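Local coordinates for carbohydrate binding module (Ruminococcus flavefaciens, PDB 4V1K), which probably binds plant cell-wall carbohydrate as a non-catalytic module of the family 9 glycoside hydrolase Cel9A, a cellulosome enzyme, at residues A[4-9]-A[37-42]; A[14-19]-A[112-117]; A[28-33]-A[61-66]. One frame throughout, in Å; residues are numbered along the deposited sequence.

Overall arrangement
Each contact includes a hydrogen bond donated by a tyrosine hydroxyl, but its weight differs. Interaction 1 lies at the surface, where the hydroxyl meets a carboxylate across one end of the four-stranded sheet. Interaction 2 is buried and mainly aromatic and apolar, its hydrogen bond being weak; it joins the end of strand 5-15 to the other sheet. Interaction 3 is also buried, a hydroxyl-to-hydroxyl bond spanning strands 25-29 and 55-64. Interactions 1 and 2 share strand 5-15 but lie on opposite sides of the chain's centre, about 25 Å apart between centres. Interaction 3 touches both, through Phe-33 and Tyr-30 toward interaction 1 and the Phe-61 ring toward Phe-112.

Interaction 1. Residues A[4-9]-A[37-42]; sequences DGYTIK and SSEKIT
Tyr-6, on the edge strand 5-15 of a four-stranded antiparallel sheet, and Glu-39, in the loop that leads into strand 41-49, meet across the end of strand 121-131, which lies between strands 5-15 and 41-49 in the sheet. Tyr-6 shares backbone hydrogen bonds with Leu-129, Lys-40 bonds to Glu-132 just past the strand's end, and the side chains of Tyr-6 and Glu-39 both rest on Leu-131. The link between the segments is a single hydrogen bond between side chains, from Tyr-6 OH to Glu-39 OE1 at 2.6 Å. The acceptor is the syn lone pair of OE1, on the side of the other oxygen, and Glu-39 OE2 accordingly lies only 3.2 Å from Tyr-6 OH.

The carboxylate comes to the edge of the ring, not over a face. Glu-39 OE1 is 3.2 Å from Tyr-6 CE2, and CD of Glu-39 also lies in the ring plane. Ring and carboxylate planes are nevertheless turned 69° apart, and the two side chains cross at about a right angle. Tyr-6 carries its ring anti to the carbonyl carbon (chi1 -61°), while the chain of Glu-39 runs extended beyond CG (chi2 172°), which brings its carboxylate to the phenol oxygen. OE1 has a second donor, the backbone N of Ser-36, so two bonds grip this oxygen and probably favour the charged form of the acid. Phe-33 O approaches Tyr-6 CD1 from well out of the ring plane.

With only 83 Å² buried, this is a surface contact in which polar geometry matters more than area. It is a side-chain bond across the end of strand 121-131, at one end of an antiparallel sheet, in a beta-sandwich consistent with the galactose-binding-domain-like clan.

Interaction 2. Residues A[14-19]-A[112-117]; sequences VTYSAL and FGVWWI
Tyr-16 makes a buried, largely aromatic and apolar contact with Val-114, Trp-115, Trp-116 and Ile-117, joining the end of strand 5-15 to the corner between strands 109-114 and 116-117. Of the 255 Å² buried in total, 123 Å² belong to Tyr-16 itself. Its ring is carried anti to the backbone N (chi1 167°), which points it from the start of a 3-10 turn into the corner. There the backbone of Trp-116 covers one face: Trp-116 CA stands 4.3 Å from the ring centroid and 27° off its normal, a CH-pi contact.

The indole of Trp-116 lies beside the phenol ring with centroids 5.7 Å apart and planes at 70°, the closest carbons being Tyr-16 CE2 and Trp-116 CE3 at 3.9 Å. Nearer the backbone, Tyr-16 CB packs on Ile-117 CG2 at 3.7 Å as the two side chains run antiparallel alongside one another. CD1 of Tyr-16 touches Val-114 CG1 at 3.9 Å.

The corner is a classic beta bulge, Trp-115 and Trp-116 both facing one residue of strand 55-64. Its carbonyls meet Tyr-16 differently. Trp-115 O receives a weak hydrogen bond from Tyr-16 OH at 2.7 Å, whereas Val-114 O lies at the ring edge, 3.5 Å from Tyr-16 CE1, buried without a polar partner in the model. A leucine in place of Tyr-16 would probably open a gap under Trp-116 CA and leave Trp-115 O without the phenol donor. Each indole has its own polar anchor, Trp-115 NE1 on Gln-60 and Trp-116 NE1 on Asp-118. Trp-116 also touches a bound 2-hydroxybutane-1,4-diol, consistent with a surface tryptophan available to a carbohydrate ligand.

Interaction 3. Residues A[28-33]-A[61-66]; sequences FSYKDF and FGTSTT
Tyr-30 and Thr-63 meet hydroxyl to hydroxyl in the buried part of the module, Tyr-30 OH donating to Thr-63 OG1 at 2.8 Å. The tyrosine ring stands anti to its own carbonyl carbon (chi1 -76°), and this sends the phenol away from the end of strand 25-29 toward strand 55-64. Thr-63 OG1 lies in the plane of that ring, at its edge, 3.6 Å from Tyr-30 CE2; the two side chains cross at about a right angle.

Both strands pair with 109-114 in the same antiparallel sheet of the beta-sandwich, so the bond spans that middle strand, while Tyr-30 leans on its Ile-110. Ile-41 CD1 packs obliquely on Tyr-30 CE1.

Thr-63 holds OG1 opposite the backbone N (chi1 -179°), leaving CG2 between N and the carbonyl carbon. In this rotamer Thr-63 OG1, which accepts from Tyr-30, also donates to Ser-64 O at 2.9 Å, tilted 27° from the carbonyl plane, and the two bonds fix its rotation. Ile-102 of a nearby loop touches both Tyr-30 and Thr-63.

Interaction 1. Residues A[4-9]-A[37-42]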
loop_
_atom_site.group_PDB
_atom_site.type_symbol
_atom_site.label_atom_id
_atom_site.label_comp_id
_atom_site.label_asym_id
_atom_site.label_seq_id
_atom_site.Cartn_x
_atom_site.Cartn_y
_atom_site.Cartn_z
ATOM N N ASP A 4 -13.520 -11.592 -4.437
ATOM C CA ASP A 4 -13.174 -10.386 -5.187
ATOM C C ASP A 4 -12.344 -9.356 -4.409
ATOM O O ASP A 4 -11.924 -8.334 -4.953
ATOM C CB ASP A 4 -14.443 -9.752 -5.751
ATOM C CG ASP A 4 -15.185 -10.720 -6.684
ATOM O OD1 ASP A 4 -14.519 -11.333 -7.569
ATOM O OD2 ASP A 4 -16.403 -10.915 -6.537
ATOM N N GLY A 5 -12.086 -9.631 -3.137
ATOM C CA GLY A 5 -11.237 -8.771 -2.351
ATOM C C GLY A 5 -10.932 -9.313 -0.984
ATOM O O GLY A 5 -11.658 -10.151 -0.454
ATOM N N TYR A 6 -9.847 -8.814 -0.425
ATOM C CA TYR A 6 -9.365 -9.212 0.885
ATOM C C TYR A 6 -8.985 -7.938 1.647
ATOM O O TYR A 6 -8.390 -7.013 1.082
ATOM C CB TYR A 6 -8.113 -10.085 0.768
ATOM C CG TYR A 6 -8.267 -11.374 0.041
ATOM C CD1 TYR A 6 -8.719 -12.479 0.704
ATOM C CD2 TYR A 6 -7.884 -11.514 -1.277
ATOM C CE1 TYR A 6 -8.851 -13.707 0.072
ATOM C CE2 TYR A 6 -8.003 -12.724 -1.924
ATOM C CZ TYR A 6 -8.497 -13.824 -1.238
ATOM O OH TYR A 6 -8.598 -15.036 -1.844
ATOM N N THR A 7 -9.220 -7.947 2.960
ATOM C CA THR A 7 -8.883 -6.820 3.795
ATOM C C THR A 7 -8.081 -7.253 5.030
ATOM O O THR A 7 -8.367 -8.321 5.610
ATOM C CB THR A 7 -10.191 -6.138 4.292
ATOM O OG1 THR A 7 -10.940 -5.661 3.163
ATOM C CG2 THR A 7 -9.887 -4.951 5.232
ATOM N N ILE A 8 -7.088 -6.437 5.406
ATOM C CA ILE A 8 -6.468 -6.533 6.730
ATOM C C ILE A 8 -6.723 -5.252 7.533
ATOM O O ILE A 8 -6.858 -4.171 6.940
ATOM C CB ILE A 8 -4.937 -6.854 6.692
ATOM C CG1 ILE A 8 -4.158 -5.768 5.936
ATOM C CG2 ILE A 8 -4.700 -8.253 6.107
ATOM C CD1 ILE A 8 -2.655 -5.905 6.029
ATOM N N LYS A 9 -6.750 -5.393 8.865
ATOM C CA LYS A 9 -6.955 -4.252 9.776
ATOM C C LYS A 9 -5.762 -4.124 10.726
ATOM O O LYS A 9 -5.786 -4.642 11.865
ATOM C CB LYS A 9 -8.267 -4.405 10.552
ATOM C CG LYS A 9 -9.514 -4.064 9.748
ATOM C CD LYS A 9 -10.746 -4.194 10.635
ATOM C CE LYS A 9 -11.926 -3.345 10.185
ATOM N NZ LYS A 9 -12.815 -4.020 9.194
ATOM N N SER A 37 -2.415 -17.572 -5.106
ATOM C CA SER A 37 -1.567 -17.196 -6.234
ATOM C C SER A 37 -2.334 -17.260 -7.575
ATOM O O SER A 37 -1.844 -16.786 -8.578
ATOM C CB SER A 37 -0.314 -18.068 -6.262
ATOM O OG SER A 37 -0.640 -19.423 -6.473
ATOM N N SER A 38 -3.546 -17.811 -7.586
ATOM C CA SER A 38 -4.401 -17.775 -8.804
ATOM C C SER A 38 -5.030 -16.402 -9.058
ATOM O O SER A 38 -5.498 -16.123 -10.150
ATOM C CB SER A 38 -5.519 -18.817 -8.716
ATOM O OG SER A 38 -6.445 -18.505 -7.691
ATOM N N GLU A 39 -5.009 -15.544 -8.043
ATOM C CA GLU A 39 -5.749 -14.281 -8.075
ATOM C C GLU A 39 -4.882 -13.104 -8.588
ATOM O O GLU A 39 -3.703 -13.071 -8.324
ATOM C CB GLU A 39 -6.390 -14.048 -6.691
ATOM C CG GLU A 39 -7.407 -15.151 -6.396
ATOM C CD GLU A 39 -7.979 -15.159 -5.021
ATOM O OE1 GLU A 39 -7.224 -15.058 -4.024
ATOM O OE2 GLU A 39 -9.202 -15.335 -4.945
ATOM N N LYS A 40 -5.489 -12.186 -9.368
ATOM C CA LYS A 40 -4.818 -10.999 -9.943
ATOM C C LYS A 40 -5.284 -9.726 -9.230
ATOM O O LYS A 40 -6.486 -9.452 -9.217
ATOM C CB LYS A 40 -5.200 -10.899 -11.426
ATOM C CG LYS A 40 -4.384 -9.943 -12.291
ATOM C CD LYS A 40 -3.223 -10.642 -13.009
ATOM C CE LYS A 40 -3.229 -10.401 -14.521
ATOM N NZ LYS A 40 -2.704 -9.076 -14.968
ATOM N N ILE A 41 -4.359 -8.968 -8.651
ATOM C CA ILE A 41 -4.675 -7.742 -7.904
ATOM C C ILE A 41 -4.797 -6.589 -8.915
ATOM O O ILE A 41 -3.857 -6.311 -9.676
ATOM C CB ILE A 41 -3.600 -7.444 -6.842
ATOM C CG1 ILE A 41 -3.522 -8.582 -5.805
ATOM C CG2 ILE A 41 -3.872 -6.091 -6.161
ATOM C CD1 ILE A 41 -2.256 -8.552 -4.984
ATOM N N THR A 42 -5.938 -5.899 -8.882
ATOM C CA THR A 42 -6.206 -4.763 -9.757
ATOM C C THR A 42 -6.079 -3.416 -9.057
ATOM O O THR A 42 -5.804 -2.391 -9.706
ATOM C CB THR A 42 -7.619 -4.860 -10.368
ATOM O OG1 THR A 42 -8.589 -5.107 -9.343
ATOM C CG2 THR A 42 -7.668 -5.984 -11.380
#

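Interaction 2. Residues A[14-19]-A[112-117]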
loop_
_atom_site.group_PDB
_atom_site.type_symbol
_atom_site.label_atom_id
_atom_site.label_comp_id
_atom_site.label_asym_id
_atom_site.label_seq_id
_atom_site.Cartn_x
_atom_site.Cartn_y
_atom_site.Cartn_z
ATOM N N VAL A 14 1.427 5.584 12.661
ATOM C CA VAL A 14 2.602 6.097 11.955
ATOM C C VAL A 14 2.839 7.572 12.317
ATOM O O VAL A 14 1.914 8.387 12.288
ATOM C CB VAL A 14 2.431 5.987 10.440
ATOM C CG1 VAL A 14 3.702 6.441 9.688
ATOM C CG2 VAL A 14 2.140 4.555 10.035
ATOM N N THR A 15 4.083 7.910 12.657
ATOM C CA THR A 15 4.499 9.314 12.838
ATOM C C THR A 15 5.495 9.594 11.711
ATOM O O THR A 15 6.628 9.101 11.742
ATOM C CB THR A 15 5.144 9.533 14.220
ATOM O OG1 THR A 15 4.201 9.187 15.265
ATOM C CG2 THR A 15 5.590 10.982 14.400
ATOM N N TYR A 16 5.067 10.342 10.685
ATOM C CA TYR A 16 5.897 10.539 9.487
ATOM C C TYR A 16 7.283 11.084 9.818
ATOM O O TYR A 16 8.312 10.597 9.308
ATOM C CB TYR A 16 5.162 11.447 8.440
ATOM C CG TYR A 16 6.075 11.945 7.331
ATOM C CD1 TYR A 16 6.490 11.116 6.304
ATOM C CD2 TYR A 16 6.610 13.219 7.389
ATOM C CE1 TYR A 16 7.380 11.576 5.316
ATOM C CE2 TYR A 16 7.488 13.678 6.439
ATOM C CZ TYR A 16 7.879 12.858 5.406
ATOM O OH TYR A 16 8.773 13.355 4.477
ATOM N N SER A 17 7.327 12.120 10.653
ATOM C CA SER A 17 8.604 12.784 10.976
ATOM C C SER A 17 9.561 11.883 11.767
ATOM O O SER A 17 10.785 12.159 11.814
ATOM C CB SER A 17 8.341 14.089 11.742
ATOM O OG SER A 17 7.663 13.824 12.975
ATOM N N ALA A 18 9.039 10.789 12.344
ATOM C CA ALA A 18 9.893 9.815 13.036
ATOM C C ALA A 18 10.550 8.795 12.119
ATOM O O ALA A 18 11.470 8.053 12.561
ATOM C CB ALA A 18 9.128 9.070 14.110
ATOM N N LEU A 19 10.098 8.723 10.867
ATOM C CA LEU A 19 10.655 7.736 9.948
ATOM C C LEU A 19 12.017 8.209 9.410
ATOM O O LEU A 19 12.137 9.299 8.873
ATOM C CB LEU A 19 9.706 7.475 8.777
ATOM C CG LEU A 19 8.276 7.046 9.130
ATOM C CD1 LEU A 19 7.348 7.087 7.913
ATOM C CD2 LEU A 19 8.276 5.671 9.801
ATOM N N PHE A 112 3.758 0.433 1.243
ATOM C CA PHE A 112 3.074 1.737 1.187
ATOM C C PHE A 112 4.099 2.805 1.532
ATOM O O PHE A 112 4.539 2.930 2.689
ATOM C CB PHE A 112 1.909 1.721 2.186
ATOM C CG PHE A 112 1.227 3.049 2.402
ATOM C CD1 PHE A 112 0.627 3.721 1.352
ATOM C CD2 PHE A 112 1.117 3.578 3.685
ATOM C CE1 PHE A 112 -0.050 4.918 1.575
ATOM C CE2 PHE A 112 0.463 4.773 3.906
ATOM C CZ PHE A 112 -0.118 5.430 2.851
ATOM N N GLY A 113 4.530 3.530 0.513
ATOM C CA GLY A 113 5.547 4.563 0.662
ATOM C C GLY A 113 4.906 5.911 0.990
ATOM O O GLY A 113 3.958 6.350 0.311
ATOM N N VAL A 114 5.423 6.569 2.021
ATOM C CA VAL A 114 4.965 7.898 2.417
ATOM C C VAL A 114 6.115 8.889 2.247
ATOM O O VAL A 114 7.029 8.961 3.084
ATOM C CB VAL A 114 4.442 7.931 3.890
ATOM C CG1 VAL A 114 3.821 9.294 4.198
ATOM C CG2 VAL A 114 3.405 6.847 4.122
ATOM N N TRP A 115 6.103 9.630 1.146
ATOM C CA TRP A 115 7.163 10.632 0.920
ATOM C C TRP A 115 6.890 11.943 1.672
ATOM O O TRP A 115 7.835 12.645 2.071
ATOM C CB TRP A 115 7.325 10.907 -0.576
ATOM C CG TRP A 115 7.579 9.736 -1.516
ATOM C CD1 TRP A 115 7.407 9.771 -2.888
ATOM C CD2 TRP A 115 8.052 8.406 -1.216
ATOM N NE1 TRP A 115 7.725 8.568 -3.443
ATOM C CE2 TRP A 115 8.120 7.707 -2.455
ATOM C CE3 TRP A 115 8.388 7.714 -0.032
ATOM C CZ2 TRP A 115 8.563 6.364 -2.548
ATOM C CZ3 TRP A 115 8.825 6.387 -0.135
ATOM C CH2 TRP A 115 8.881 5.725 -1.388
ATOM N N TRP A 116 5.608 12.244 1.887
ATOM C CA TRP A 116 5.166 13.422 2.645
ATOM C C TRP A 116 3.741 13.220 3.062
ATOM O O TRP A 116 2.971 12.627 2.319
ATOM C CB TRP A 116 5.219 14.674 1.792
ATOM C CG TRP A 116 4.836 15.939 2.512
ATOM C CD1 TRP A 116 3.628 16.601 2.445
ATOM C CD2 TRP A 116 5.664 16.701 3.400
ATOM N NE1 TRP A 116 3.670 17.722 3.244
ATOM C CE2 TRP A 116 4.908 17.791 3.847
ATOM C CE3 TRP A 116 6.960 16.537 3.888
ATOM C CZ2 TRP A 116 5.431 18.744 4.717
ATOM C CZ3 TRP A 116 7.469 17.485 4.772
ATOM C CH2 TRP A 116 6.704 18.574 5.171
ATOM N N ILE A 117 3.377 13.699 4.241
ATOM C CA ILE A 117 1.964 13.825 4.584
ATOM C C ILE A 117 1.844 15.066 5.474
ATOM O O ILE A 117 2.678 15.278 6.363
ATOM C CB ILE A 117 1.401 12.510 5.224
ATOM C CG1 ILE A 117 -0.121 12.595 5.412
ATOM C CG2 ILE A 117 2.130 12.170 6.513
ATOM C CD1 ILE A 117 -0.806 11.260 5.621
#

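Interaction 3. Residues A[28-33]-A[61-66]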
loop_
_atom_site.group_PDB
_atom_site.type_symbol
_atom_site.label_atom_id
_atom_site.label_comp_id
_atom_site.label_asym_id
_atom_site.label_seq_id
_atom_site.Cartn_x
_atom_site.Cartn_y
_atom_site.Cartn_z
ATOM N N PHE A 28 3.487 -4.803 4.327
ATOM C CA PHE A 28 2.497 -5.795 4.749
ATOM C C PHE A 28 2.677 -7.070 3.946
ATOM O O PHE A 28 2.727 -7.044 2.713
ATOM C CB PHE A 28 1.078 -5.262 4.602
ATOM C CG PHE A 28 0.856 -3.970 5.310
ATOM C CD1 PHE A 28 0.526 -3.969 6.671
ATOM C CD2 PHE A 28 1.002 -2.759 4.644
ATOM C CE1 PHE A 28 0.338 -2.782 7.345
ATOM C CE2 PHE A 28 0.822 -1.574 5.333
ATOM C CZ PHE A 28 0.495 -1.596 6.671
ATOM N N SER A 29 2.844 -8.187 4.650
ATOM C CA SER A 29 3.035 -9.473 4.001
ATOM C C SER A 29 1.733 -9.930 3.320
ATOM O O SER A 29 0.656 -9.906 3.932
ATOM C CB SER A 29 3.497 -10.553 5.019
ATOM O OG SER A 29 4.711 -10.203 5.697
ATOM N N TYR A 30 1.824 -10.374 2.062
ATOM C CA TYR A 30 0.630 -10.868 1.373
ATOM C C TYR A 30 -0.028 -12.054 2.114
ATOM O O TYR A 30 -1.255 -12.195 2.069
ATOM C CB TYR A 30 0.935 -11.250 -0.060
ATOM C CG TYR A 30 1.093 -10.052 -0.990
ATOM C CD1 TYR A 30 -0.001 -9.178 -1.267
ATOM C CD2 TYR A 30 2.300 -9.818 -1.644
ATOM C CE1 TYR A 30 0.136 -8.094 -2.138
ATOM C CE2 TYR A 30 2.433 -8.753 -2.528
ATOM C CZ TYR A 30 1.365 -7.894 -2.780
ATOM O OH TYR A 30 1.493 -6.833 -3.682
ATOM N N LYS A 31 0.767 -12.872 2.799
ATOM C CA LYS A 31 0.205 -13.995 3.517
ATOM C C LYS A 31 -0.820 -13.565 4.598
ATOM O O LYS A 31 -1.733 -14.348 4.950
ATOM C CB LYS A 31 1.309 -14.882 4.109
ATOM C CG LYS A 31 2.114 -14.251 5.212
ATOM C CD LYS A 31 3.024 -15.268 5.884
ATOM C CE LYS A 31 4.198 -14.585 6.592
ATOM N NZ LYS A 31 5.213 -15.588 7.045
ATOM N N ASP A 32 -0.713 -12.318 5.085
ATOM C CA ASP A 32 -1.649 -11.814 6.087
ATOM C C ASP A 32 -3.065 -11.645 5.525
ATOM O O ASP A 32 -4.051 -11.656 6.303
ATOM C CB ASP A 32 -1.209 -10.482 6.679
ATOM C CG ASP A 32 0.063 -10.583 7.578
ATOM O OD1 ASP A 32 0.670 -11.641 7.726
ATOM O OD2 ASP A 32 0.438 -9.537 8.147
ATOM N N PHE A 33 -3.167 -11.504 4.198
ATOM C CA PHE A 33 -4.473 -11.335 3.543
ATOM C C PHE A 33 -5.182 -12.659 3.252
ATOM O O PHE A 33 -6.401 -12.691 3.170
ATOM C CB PHE A 33 -4.320 -10.606 2.209
ATOM C CG PHE A 33 -3.878 -9.168 2.328
ATOM C CD1 PHE A 33 -2.522 -8.848 2.468
ATOM C CD2 PHE A 33 -4.801 -8.132 2.281
ATOM C CE1 PHE A 33 -2.106 -7.530 2.586
ATOM C CE2 PHE A 33 -4.388 -6.814 2.354
ATOM C CZ PHE A 33 -3.050 -6.506 2.521
ATOM N N PHE A 61 3.583 3.197 -4.211
ATOM C CA PHE A 61 3.523 1.793 -3.782
ATOM C C PHE A 61 4.613 0.971 -4.464
ATOM O O PHE A 61 4.993 1.225 -5.612
ATOM C CB PHE A 61 2.162 1.148 -4.086
ATOM C CG PHE A 61 1.022 1.683 -3.249
ATOM C CD1 PHE A 61 0.539 2.973 -3.427
ATOM C CD2 PHE A 61 0.428 0.896 -2.295
ATOM C CE1 PHE A 61 -0.515 3.451 -2.668
ATOM C CE2 PHE A 61 -0.636 1.355 -1.544
ATOM C CZ PHE A 61 -1.120 2.652 -1.723
ATOM N N GLY A 62 5.099 -0.039 -3.732
ATOM C CA GLY A 62 5.966 -1.055 -4.303
ATOM C C GLY A 62 5.495 -2.457 -3.942
ATOM O O GLY A 62 4.744 -2.641 -2.982
ATOM N N THR A 63 5.967 -3.441 -4.689
ATOM C CA THR A 63 5.607 -4.833 -4.436
ATOM C C THR A 63 6.729 -5.799 -4.798
ATOM O O THR A 63 7.475 -5.609 -5.772
ATOM C CB THR A 63 4.309 -5.223 -5.197
ATOM O OG1 THR A 63 3.939 -6.589 -4.934
ATOM C CG2 THR A 63 4.483 -5.025 -6.707
ATOM N N SER A 64 6.800 -6.885 -4.019
ATOM C CA SER A 64 7.546 -8.056 -4.447
ATOM C C SER A 64 6.982 -8.577 -5.791
ATOM O O SER A 64 5.774 -8.574 -5.990
ATOM C CB SER A 64 7.445 -9.186 -3.408
ATOM O OG SER A 64 7.979 -8.773 -2.155
ATOM N N THR A 65 7.873 -9.050 -6.675
ATOM C CA THR A 65 7.491 -9.682 -7.920
ATOM C C THR A 65 8.285 -10.961 -8.139
ATOM O O THR A 65 9.315 -11.196 -7.472
ATOM C CB THR A 65 7.692 -8.776 -9.166
ATOM O OG1 THR A 65 9.089 -8.734 -9.455
ATOM C CG2 THR A 65 7.116 -7.405 -8.975
ATOM N N THR A 66 7.876 -11.719 -9.154
ATOM C CA THR A 66 8.586 -12.941 -9.557
ATOM C C THR A 66 9.651 -12.653 -10.636
ATOM O O THR A 66 10.272 -13.605 -11.132
ATOM C CB THR A 66 7.571 -13.961 -10.097
ATOM O OG1 THR A 66 6.866 -13.390 -11.186
ATOM C CG2 THR A 66 6.561 -14.335 -9.017
#